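Local coordinates for HMG box-containing protein 1 (Homo sapiens, PDB 3QVE), which represses transcription by binding promoter DNA of its target genes, helping to regulate the cell cycle and the Wnt pathway, at residues P98-P111 with H118-L132. Sequence-based numbering, arbitrary orientation. Where two conformers were deposited one is given.
With SO4 (sulfate ion), chain D; EDO (1,2-ethanediol), chain O.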
ATOM      1  N   PRO A  98       1.478   6.392   4.560  1.00 24.50           N
ATOM      2  CA  PRO A  98       2.501   5.755   5.402  1.00 25.23           C
ATOM      3  C   PRO A  98       2.573   4.245   5.199  1.00 26.50           C
ATOM      4  O   PRO A  98       1.580   3.626   4.793  1.00 25.84           O
ATOM      5  CB  PRO A  98       2.007   6.051   6.802  1.00 26.91           C
ATOM      6  CG  PRO A  98       0.508   6.011   6.674  1.00 27.44           C
ATOM      7  CD  PRO A  98       0.209   6.545   5.277  1.00 24.92           C
ATOM      8  N   PHE A  99       3.750   3.673   5.418  1.00 24.49           N
ATOM      9  CA  PHE A  99       3.949   2.233   5.273  1.00 23.05           C
ATOM     10  C   PHE A  99       4.714   1.776   6.495  1.00 27.41           C
ATOM     11  O   PHE A  99       5.608   2.489   6.947  1.00 26.31           O
ATOM     12  CB  PHE A  99       4.732   1.914   4.014  1.00 23.41           C
ATOM     13  CG  PHE A  99       4.015   2.296   2.772  1.00 22.27           C
ATOM     14  CD1 PHE A  99       3.004   1.476   2.261  1.00 22.62           C
ATOM     15  CD2 PHE A  99       4.255   3.539   2.182  1.00 24.53           C
ATOM     16  CE1 PHE A  99       2.310   1.823   1.122  1.00 25.83           C
ATOM     17  CE2 PHE A  99       3.560   3.898   1.068  1.00 26.94           C
ATOM     18  CZ  PHE A  99       2.576   3.033   0.528  1.00 24.87           C
ATOM     19  N   TYR A 100       4.353   0.611   7.012  1.00 23.87           N
ATOM     20  CA  TYR A 100       5.020   0.054   8.162  1.00 26.55           C
ATOM     21  C   TYR A 100       5.965  -0.996   7.637  1.00 24.96           C
ATOM     22  O   TYR A 100       5.525  -2.073   7.224  1.00 26.84           O
ATOM     23  CB  TYR A 100       4.042  -0.478   9.203  1.00 24.44           C
ATOM     24  CG  TYR A 100       4.774  -0.722  10.528  1.00 28.16           C
ATOM     25  CD1 TYR A 100       4.957   0.297  11.457  1.00 33.20           C
ATOM     26  CD2 TYR A 100       5.345  -1.954  10.795  1.00 40.33           C
ATOM     27  CE1 TYR A 100       5.680   0.079  12.668  1.00 33.92           C
ATOM     28  CE2 TYR A 100       6.051  -2.186  11.974  1.00 45.27           C
ATOM     29  CZ  TYR A 100       6.214  -1.175  12.901  1.00 41.03           C
ATOM     30  OH  TYR A 100       6.901  -1.450  14.050  1.00 42.34           O
ATOM     31  N   VAL A 101       7.257  -0.660   7.609  1.00 24.45           N
ATOM     32  CA  VAL A 101       8.250  -1.467   6.925  1.00 24.98           C
ATOM     33  C   VAL A 101       8.880  -2.432   7.904  1.00 27.58           C
ATOM     34  O   VAL A 101       9.313  -2.015   8.960  1.00 25.36           O
ATOM     35  CB  VAL A 101       9.299  -0.592   6.262  1.00 26.08           C
ATOM     36  CG1 VAL A 101      10.401  -1.454   5.655  1.00 21.65           C
ATOM     37  CG2 VAL A 101       8.589   0.317   5.220  1.00 20.44           C
ATOM     38  N   LYS A 102       8.903  -3.714   7.543  1.00 26.46           N
ATOM     39  CA  LYS A 102       9.536  -4.767   8.353  0.50 26.36           C
ATOM     40  C   LYS A 102      10.981  -4.406   8.657  1.00 29.17           C
ATOM     41  O   LYS A 102      11.716  -4.026   7.759  1.00 26.60           O
ATOM     42  CB  LYS A 102       9.504  -6.096   7.608  0.50 29.18           C
ATOM     43  CG  LYS A 102       9.690  -7.346   8.459  0.50 32.82           C
ATOM     44  CD  LYS A 102       9.669  -8.587   7.576  0.50 36.09           C
ATOM     45  CE  LYS A 102       9.328  -9.844   8.372  0.50 40.14           C
ATOM     46  NZ  LYS A 102      10.233 -10.015   9.532  0.50 27.96           N
ATOM     47  N   ASN A 103      11.375  -4.525   9.931  1.00 30.47           N
ATOM     48  CA  ASN A 103      12.738  -4.165  10.403  1.00 33.47           C
ATOM     49  C   ASN A 103      13.109  -2.693  10.283  1.00 35.60           C
ATOM     50  O   ASN A 103      14.272  -2.347  10.382  1.00 36.05           O
ATOM     51  CB  ASN A 103      13.838  -5.027   9.748  1.00 31.82           C
ATOM     52  CG  ASN A 103      13.518  -6.489   9.824  1.00 38.64           C
ATOM     53  OD1 ASN A 103      13.668  -7.210   8.839  1.00 41.54           O
ATOM     54  ND2 ASN A 103      13.015  -6.933  10.975  1.00 26.68           N
ATOM     55  N   LYS A 104      12.132  -1.820  10.089  1.00 33.05           N
ATOM     56  CA  LYS A 104      12.414  -0.386   9.971  1.00 33.86           C
ATOM     57  C   LYS A 104      11.317   0.488  10.604  1.00 30.27           C
ATOM     58  O   LYS A 104      11.610   1.459  11.227  1.00 34.06           O
ATOM     59  CB  LYS A 104      12.639  -0.028   8.507  1.00 34.07           C
ATOM     60  CG  LYS A 104      12.792   1.476   8.278  1.00 46.36           C
ATOM     61  CD  LYS A 104      13.583   1.813   6.999  1.00 56.63           C
ATOM     62  CE  LYS A 104      12.710   1.917   5.764  1.00 39.56           C
ATOM     63  NZ  LYS A 104      13.408   2.541   4.555  1.00 40.69           N
ATOM     64  N   GLY A 105      10.046   0.134  10.486  1.00 29.95           N
ATOM     65  CA  GLY A 105       9.000   0.921  11.121  1.00 30.03           C
ATOM     66  C   GLY A 105       8.369   1.886  10.135  1.00 30.45           C
ATOM     67  O   GLY A 105       8.446   1.695   8.914  1.00 25.99           O
ATOM     68  N   TRP A 106       7.742   2.921  10.671  1.00 26.08           N
ATOM     69  CA  TRP A 106       6.912   3.793   9.856  1.00 28.14           C
ATOM     70  C   TRP A 106       7.786   4.533   8.828  1.00 27.66           C
ATOM     71  O   TRP A 106       8.809   5.127   9.161  1.00 25.72           O
ATOM     72  CB  TRP A 106       6.123   4.767  10.728  1.00 24.50           C
ATOM     73  CG  TRP A 106       4.959   4.156  11.411  1.00 30.01           C
ATOM     74  CD1 TRP A 106       4.808   3.985  12.746  1.00 31.34           C
ATOM     75  CD2 TRP A 106       3.793   3.605  10.798  1.00 27.98           C
ATOM     76  NE1 TRP A 106       3.616   3.387  13.015  1.00 31.49           N
ATOM     77  CE2 TRP A 106       2.962   3.141  11.841  1.00 29.42           C
ATOM     78  CE3 TRP A 106       3.361   3.466   9.463  1.00 28.68           C
ATOM     79  CZ2 TRP A 106       1.721   2.545  11.609  1.00 32.28           C
ATOM     80  CZ3 TRP A 106       2.118   2.908   9.226  1.00 27.34           C
ATOM     81  CH2 TRP A 106       1.319   2.422  10.304  1.00 32.67           C
ATOM     82  N   SER A 107       7.335   4.519   7.582  1.00 26.60           N
ATOM     83  CA  SER A 107       8.085   5.083   6.473  1.00 26.79           C
ATOM     84  C   SER A 107       7.121   5.731   5.473  1.00 26.43           C
ATOM     85  O   SER A 107       5.947   5.393   5.428  1.00 26.08           O
ATOM     86  CB  SER A 107       8.892   3.960   5.769  1.00 26.78           C
ATOM     87  OG  SER A 107       9.607   3.160   6.719  1.00 29.01           O
ATOM     88  N   SER A 108       7.632   6.636   4.641  1.00 21.03           N
ATOM     89  CA  SER A 108       6.806   7.380   3.707  1.00 23.17           C
ATOM     90  C   SER A 108       7.702   7.868   2.598  1.00 25.10           C
ATOM     91  O   SER A 108       8.904   7.985   2.762  1.00 26.02           O
ATOM     92  CB  SER A 108       6.206   8.585   4.455  1.00 25.75           C
ATOM     93  OG  SER A 108       5.654   9.557   3.599  1.00 25.61           O
ATOM     94  N   PHE A 109       7.123   8.150   1.451  1.00 24.70           N
ATOM     95  CA  PHE A 109       7.877   8.833   0.389  1.00 24.50           C
ATOM     96  C   PHE A 109       8.004  10.305   0.720  1.00 27.12           C
ATOM     97  O   PHE A 109       8.908  10.966   0.181  1.00 23.37           O
ATOM     98  CB  PHE A 109       7.167   8.645  -0.981  1.00 25.01           C
ATOM     99  CG  PHE A 109       7.270   7.248  -1.512  1.00 27.51           C
ATOM    100  CD1 PHE A 109       8.357   6.879  -2.273  1.00 32.85           C
ATOM    101  CD2 PHE A 109       6.339   6.271  -1.162  1.00 26.67           C
ATOM    102  CE1 PHE A 109       8.482   5.561  -2.721  1.00 31.74           C
ATOM    103  CE2 PHE A 109       6.467   4.966  -1.611  1.00 29.47           C
ATOM    104  CZ  PHE A 109       7.554   4.630  -2.386  1.00 30.13           C
ATOM    105  N   TYR A 110       7.113  10.837   1.583  1.00 24.45           N
ATOM    106  CA  TYR A 110       7.154  12.262   1.952  1.00 26.81           C
ATOM    107  C   TYR A 110       6.888  12.406   3.454  1.00 25.46           C
ATOM    108  O   TYR A 110       5.752  12.702   3.861  1.00 25.46           O
ATOM    109  CB  TYR A 110       6.091  13.022   1.172  1.00 28.53           C
ATOM    110  CG  TYR A 110       6.489  13.279  -0.248  1.00 27.42           C
ATOM    111  CD1 TYR A 110       7.246  14.406  -0.586  1.00 36.47           C
ATOM    112  CD2 TYR A 110       6.130  12.389  -1.243  1.00 25.09           C
ATOM    113  CE1 TYR A 110       7.628  14.650  -1.910  1.00 36.13           C
ATOM    114  CE2 TYR A 110       6.496  12.593  -2.541  1.00 23.51           C
ATOM    115  CZ  TYR A 110       7.259  13.723  -2.875  1.00 41.53           C
ATOM    116  OH  TYR A 110       7.611  13.922  -4.178  1.00 32.46           O
ATOM    117  N   PRO A 111       7.908  12.140   4.279  1.00 26.52           N
ATOM    118  CA  PRO A 111       7.705  12.060   5.731  1.00 25.65           C
ATOM    119  C   PRO A 111       7.016  13.305   6.313  1.00 28.32           C
ATOM    120  O   PRO A 111       6.154  13.173   7.153  1.00 27.10           O
ATOM    121  CB  PRO A 111       9.122  11.931   6.249  1.00 27.25           C
ATOM    122  CG  PRO A 111       9.797  11.165   5.154  1.00 28.38           C
ATOM    123  CD  PRO A 111       9.276  11.724   3.908  1.00 21.93           C
ATOM    124  N   HIS A 118      -1.189  12.482   9.137  1.00 27.03           N
ATOM    125  CA  HIS A 118      -1.408  11.359  10.055  1.00 28.03           C
ATOM    126  C   HIS A 118      -0.745  11.518  11.406  1.00 30.69           C
ATOM    127  O   HIS A 118      -0.969  10.703  12.251  1.00 27.69           O
ATOM    128  CB  HIS A 118      -0.888  10.079   9.405  1.00 26.77           C
ATOM    129  CG  HIS A 118      -1.596   9.773   8.124  1.00 32.08           C
ATOM    130  ND1 HIS A 118      -2.927   9.390   8.091  1.00 32.75           N
ATOM    131  CD2 HIS A 118      -1.201   9.892   6.836  1.00 32.98           C
ATOM    132  CE1 HIS A 118      -3.304   9.281   6.825  1.00 35.88           C
ATOM    133  NE2 HIS A 118      -2.275   9.565   6.050  1.00 29.71           N
ATOM    134  N   GLY A 119       0.121  12.503  11.607  1.00 26.51           N
ATOM    135  CA  GLY A 119       0.798  12.638  12.911  1.00 28.57           C
ATOM    136  C   GLY A 119       1.929  11.630  13.157  1.00 30.06           C
ATOM    137  O   GLY A 119       2.459  11.530  14.253  1.00 31.52           O
ATOM    138  N   ILE A 120       2.345  10.899  12.131  1.00 28.82           N
ATOM    139  CA  ILE A 120       3.279   9.806  12.322  1.00 28.16           C
ATOM    140  C   ILE A 120       4.653  10.236  11.783  1.00 30.27           C
ATOM    141  O   ILE A 120       4.773  10.545  10.591  1.00 28.55           O
ATOM    142  CB  ILE A 120       2.837   8.539  11.513  1.00 28.56           C
ATOM    143  CG1 ILE A 120       1.473   8.028  12.000  1.00 33.99           C
ATOM    144  CG2 ILE A 120       3.902   7.452  11.597  1.00 24.43           C
ATOM    145  CD1 ILE A 120       0.865   6.964  11.099  1.00 34.44           C
ATOM    146  N   PRO A 121       5.686  10.188  12.626  1.00 29.10           N
ATOM    147  CA  PRO A 121       7.050  10.448  12.152  1.00 34.16           C
ATOM    148  C   PRO A 121       7.615   9.271  11.327  1.00 32.17           C
ATOM    149  O   PRO A 121       7.462   8.123  11.727  1.00 29.81           O
ATOM    150  CB  PRO A 121       7.826  10.567  13.440  1.00 34.44           C
ATOM    151  CG  PRO A 121       7.086   9.683  14.432  1.00 34.95           C
ATOM    152  CD  PRO A 121       5.657   9.699  14.023  1.00 29.81           C
ATOM    153  N   CYS A 122       8.264   9.549  10.208  1.00 28.62           N
ATOM    154  CA  CYS A 122       8.604   8.495   9.263  1.00 29.22           C
ATOM    155  C   CYS A 122       9.993   8.610   8.739  1.00 29.10           C
ATOM    156  O   CYS A 122      10.447   9.709   8.493  1.00 27.58           O
ATOM    157  CB  CYS A 122       7.695   8.607   8.017  1.00 27.44           C
ATOM    158  SG  CYS A 122       5.980   8.179   8.306  1.00 33.03           S
ATOM    159  N   CYS A 123      10.636   7.467   8.547  1.00 28.38           N
ATOM    160  CA  CYS A 123      11.805   7.331   7.702  0.50 30.31           C
ATOM    161  C   CYS A 123      11.370   7.385   6.241  1.00 28.81           C
ATOM    162  O   CYS A 123      10.179   7.309   5.904  1.00 25.84           O
ATOM    163  CB  CYS A 123      12.452   5.961   7.907  0.50 30.98           C
ATOM    164  SG  CYS A 123      12.974   5.512   9.573  0.50 37.37           S
ATOM    165  N   GLU A 124      12.327   7.446   5.359  1.00 28.71           N
ATOM    166  CA  GLU A 124      12.066   7.403   3.942  1.00 32.94           C
ATOM    167  C   GLU A 124      11.910   5.964   3.464  1.00 32.62           C
ATOM    168  O   GLU A 124      12.706   5.098   3.823  1.00 33.12           O
ATOM    169  CB  GLU A 124      13.238   8.047   3.202  1.00 37.98           C
ATOM    170  CG  GLU A 124      12.966   9.464   2.743  1.00 59.51           C
ATOM    171  CD  GLU A 124      14.169  10.097   2.037  1.00 75.11           C
ATOM    172  OE1 GLU A 124      14.411  11.298   2.282  1.00 79.04           O
ATOM    173  OE2 GLU A 124      14.854   9.403   1.241  1.00 77.30           O
ATOM    174  N   VAL A 125      10.909   5.716   2.637  1.00 27.87           N
ATOM    175  CA  VAL A 125      10.678   4.409   2.017  0.50 27.87           C
ATOM    176  C   VAL A 125      11.684   4.211   0.907  1.00 28.49           C
ATOM    177  O   VAL A 125      12.010   5.168   0.203  1.00 27.20           O
ATOM    178  CB  VAL A 125       9.277   4.309   1.357  0.50 29.75           C
ATOM    179  CG1 VAL A 125       9.114   2.974   0.583  0.50 29.06           C
ATOM    180  CG2 VAL A 125       8.159   4.457   2.386  0.50 22.01           C
ATOM    181  N   HIS A 126      12.174   2.988   0.729  1.00 27.12           N
ATOM    182  CA  HIS A 126      12.993   2.651  -0.470  1.00 25.24           C
ATOM    183  C   HIS A 126      12.589   1.320  -1.081  1.00 27.85           C
ATOM    184  O   HIS A 126      12.065   0.426  -0.380  1.00 26.87           O
ATOM    185  CB  HIS A 126      14.477   2.510  -0.115  1.00 30.91           C
ATOM    186  CG  HIS A 126      15.071   3.761   0.441  1.00 35.21           C
ATOM    187  ND1 HIS A 126      15.340   4.868  -0.337  1.00 37.71           N
ATOM    188  CD2 HIS A 126      15.373   4.106   1.713  1.00 36.80           C
ATOM    189  CE1 HIS A 126      15.814   5.833   0.432  1.00 39.00           C
ATOM    190  NE2 HIS A 126      15.850   5.394   1.678  1.00 33.89           N
ATOM    191  N   ILE A 127      12.923   1.168  -2.361  1.00 28.01           N
ATOM    192  CA  ILE A 127      12.787  -0.110  -3.062  1.00 31.32           C
ATOM    193  C   ILE A 127      13.452  -1.220  -2.219  1.00 32.21           C
ATOM    194  O   ILE A 127      14.538  -1.049  -1.636  1.00 30.50           O
ATOM    195  CB  ILE A 127      13.372  -0.033  -4.474  1.00 33.61           C
ATOM    196  CG1 ILE A 127      12.528   0.931  -5.339  1.00 30.76           C
ATOM    197  CG2 ILE A 127      13.450  -1.460  -5.100  1.00 28.36           C
ATOM    198  CD1 ILE A 127      13.152   1.338  -6.696  1.00 31.63           C
ATOM    199  N   GLY A 128      12.761  -2.336  -2.105  1.00 28.87           N
ATOM    200  CA  GLY A 128      13.199  -3.417  -1.246  1.00 29.28           C
ATOM    201  C   GLY A 128      12.438  -3.485   0.056  1.00 29.47           C
ATOM    202  O   GLY A 128      12.383  -4.538   0.661  1.00 30.83           O
ATOM    203  N   ASP A 129      11.889  -2.360   0.528  1.00 29.03           N
ATOM    204  CA  ASP A 129      11.136  -2.366   1.777  1.00 27.65           C
ATOM    205  C   ASP A 129       9.922  -3.299   1.699  1.00 28.04           C
ATOM    206  O   ASP A 129       9.170  -3.295   0.724  1.00 25.79           O
ATOM    207  CB  ASP A 129      10.697  -0.936   2.154  1.00 28.62           C
ATOM    208  CG  ASP A 129      11.891  -0.043   2.625  1.00 32.46           C
ATOM    209  OD1 ASP A 129      13.020  -0.550   2.783  1.00 31.36           O
ATOM    210  OD2 ASP A 129      11.691   1.163   2.837  1.00 30.21           O
ATOM    211  N   VAL A 130       9.732  -4.081   2.756  1.00 25.34           N
ATOM    212  CA  VAL A 130       8.592  -4.961   2.855  1.00 25.38           C
ATOM    213  C   VAL A 130       7.557  -4.270   3.722  1.00 24.30           C
ATOM    214  O   VAL A 130       7.749  -4.053   4.939  1.00 22.11           O
ATOM    215  CB  VAL A 130       8.987  -6.346   3.396  1.00 28.67           C
ATOM    216  CG1 VAL A 130       7.715  -7.207   3.667  1.00 29.22           C
ATOM    217  CG2 VAL A 130       9.989  -7.035   2.432  1.00 24.51           C
ATOM    218  N   CYS A 131       6.450  -3.925   3.080  1.00 23.00           N
ATOM    219  CA  CYS A 131       5.393  -3.162   3.700  1.00 20.38           C
ATOM    220  C   CYS A 131       4.362  -4.148   4.300  1.00 25.73           C
ATOM    221  O   CYS A 131       3.736  -4.938   3.582  1.00 25.12           O
ATOM    222  CB  CYS A 131       4.775  -2.254   2.654  1.00 21.56           C
ATOM    223  SG  CYS A 131       5.981  -1.063   2.030  1.00 25.54           S
ATOM    224  N   LEU A 132       4.159  -4.061   5.615  1.00 21.09           N
ATOM    225  CA  LEU A 132       3.359  -5.031   6.334  1.00 24.59           C
ATOM    226  C   LEU A 132       1.915  -4.555   6.481  1.00 25.65           C
ATOM    227  O   LEU A 132       1.670  -3.365   6.598  1.00 23.24           O
ATOM    228  CB  LEU A 132       3.942  -5.276   7.727  1.00 25.91           C
ATOM    229  CG  LEU A 132       5.367  -5.793   7.822  1.00 31.25           C
ATOM    230  CD1 LEU A 132       5.771  -5.970   9.333  1.00 28.91           C
ATOM    231  CD2 LEU A 132       5.504  -7.105   7.031  1.00 25.34           C
TER
HETATM  232  S   SO4 D   2      14.985   4.055  -3.957  1.00 39.91           S
HETATM  233  O1  SO4 D   2      14.767   4.626  -5.268  1.00 42.48           O
HETATM  234  O2  SO4 D   2      15.854   2.900  -3.957  1.00 53.55           O
HETATM  235  O3  SO4 D   2      15.341   5.058  -2.967  1.00 50.03           O
HETATM  236  O4  SO4 D   2      13.708   3.560  -3.522  1.00 47.90           O
HETATM  237  C1  EDO O  40       9.032  -3.860  12.574  1.00 55.61           C
HETATM  238  O1  EDO O  40       9.472  -5.098  11.990  1.00 31.95           O
HETATM  239  C2  EDO O  40       9.897  -3.404  13.742  1.00 58.18           C
HETATM  240  O2  EDO O  40      10.572  -2.197  13.388  1.00 70.24           O
HETATM  241  O   HOH W   1       2.662  -1.032   5.498  1.00 22.11           O
HETATM  242  O   HOH W   2      11.671  -4.477   4.934  1.00 24.81           O
HETATM  243  O   HOH W   3      15.586   1.066   3.987  1.00 56.03           O
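S107 and S108 pair in parallel with C123 and E124, closing a beta-alpha-beta unit of the AXH domain through helix 111-118. Three backbone bonds carry the pairing: C123 N to W106 O (3.0 Å), S108 N to C123 O (2.9 Å) and V125 N to S108 O. Around V101, L132 N bonds Y100 O and K102 N bonds V130 O, so strand 98-101 also meets strand 130-131, the outermost strand of the six-stranded sheet.

Apolar contacts flank the backbone bonds. V125 lays CB over the F109 ring, 4.1 Å from its centroid and 11° off the normal, while its CG2, anti to the carbonyl carbon, touches S107 CB. I120 CG2 sits over one face of the W106 indole, 3.5 Å from CG; Y100 CD1 covers the opposite face.

The polar contacts converge on D129 OD2. The K104 chain, bent at chi3 (88°), lets NZ donate to E124 O (2.8 Å) and form a salt bridge with D129 OD2 (2.8 Å), met on the syn side, 20° out of the carboxylate plane; H126 N reaches that same OD2 from above the plane, at 2.8 Å. An alanine here would probably leave the K104 ammonium without its carboxylate mate and H126 N without its acceptor. The type II turn joining H126 to D129 is closed by D129 N to H126 O, 2.9 Å.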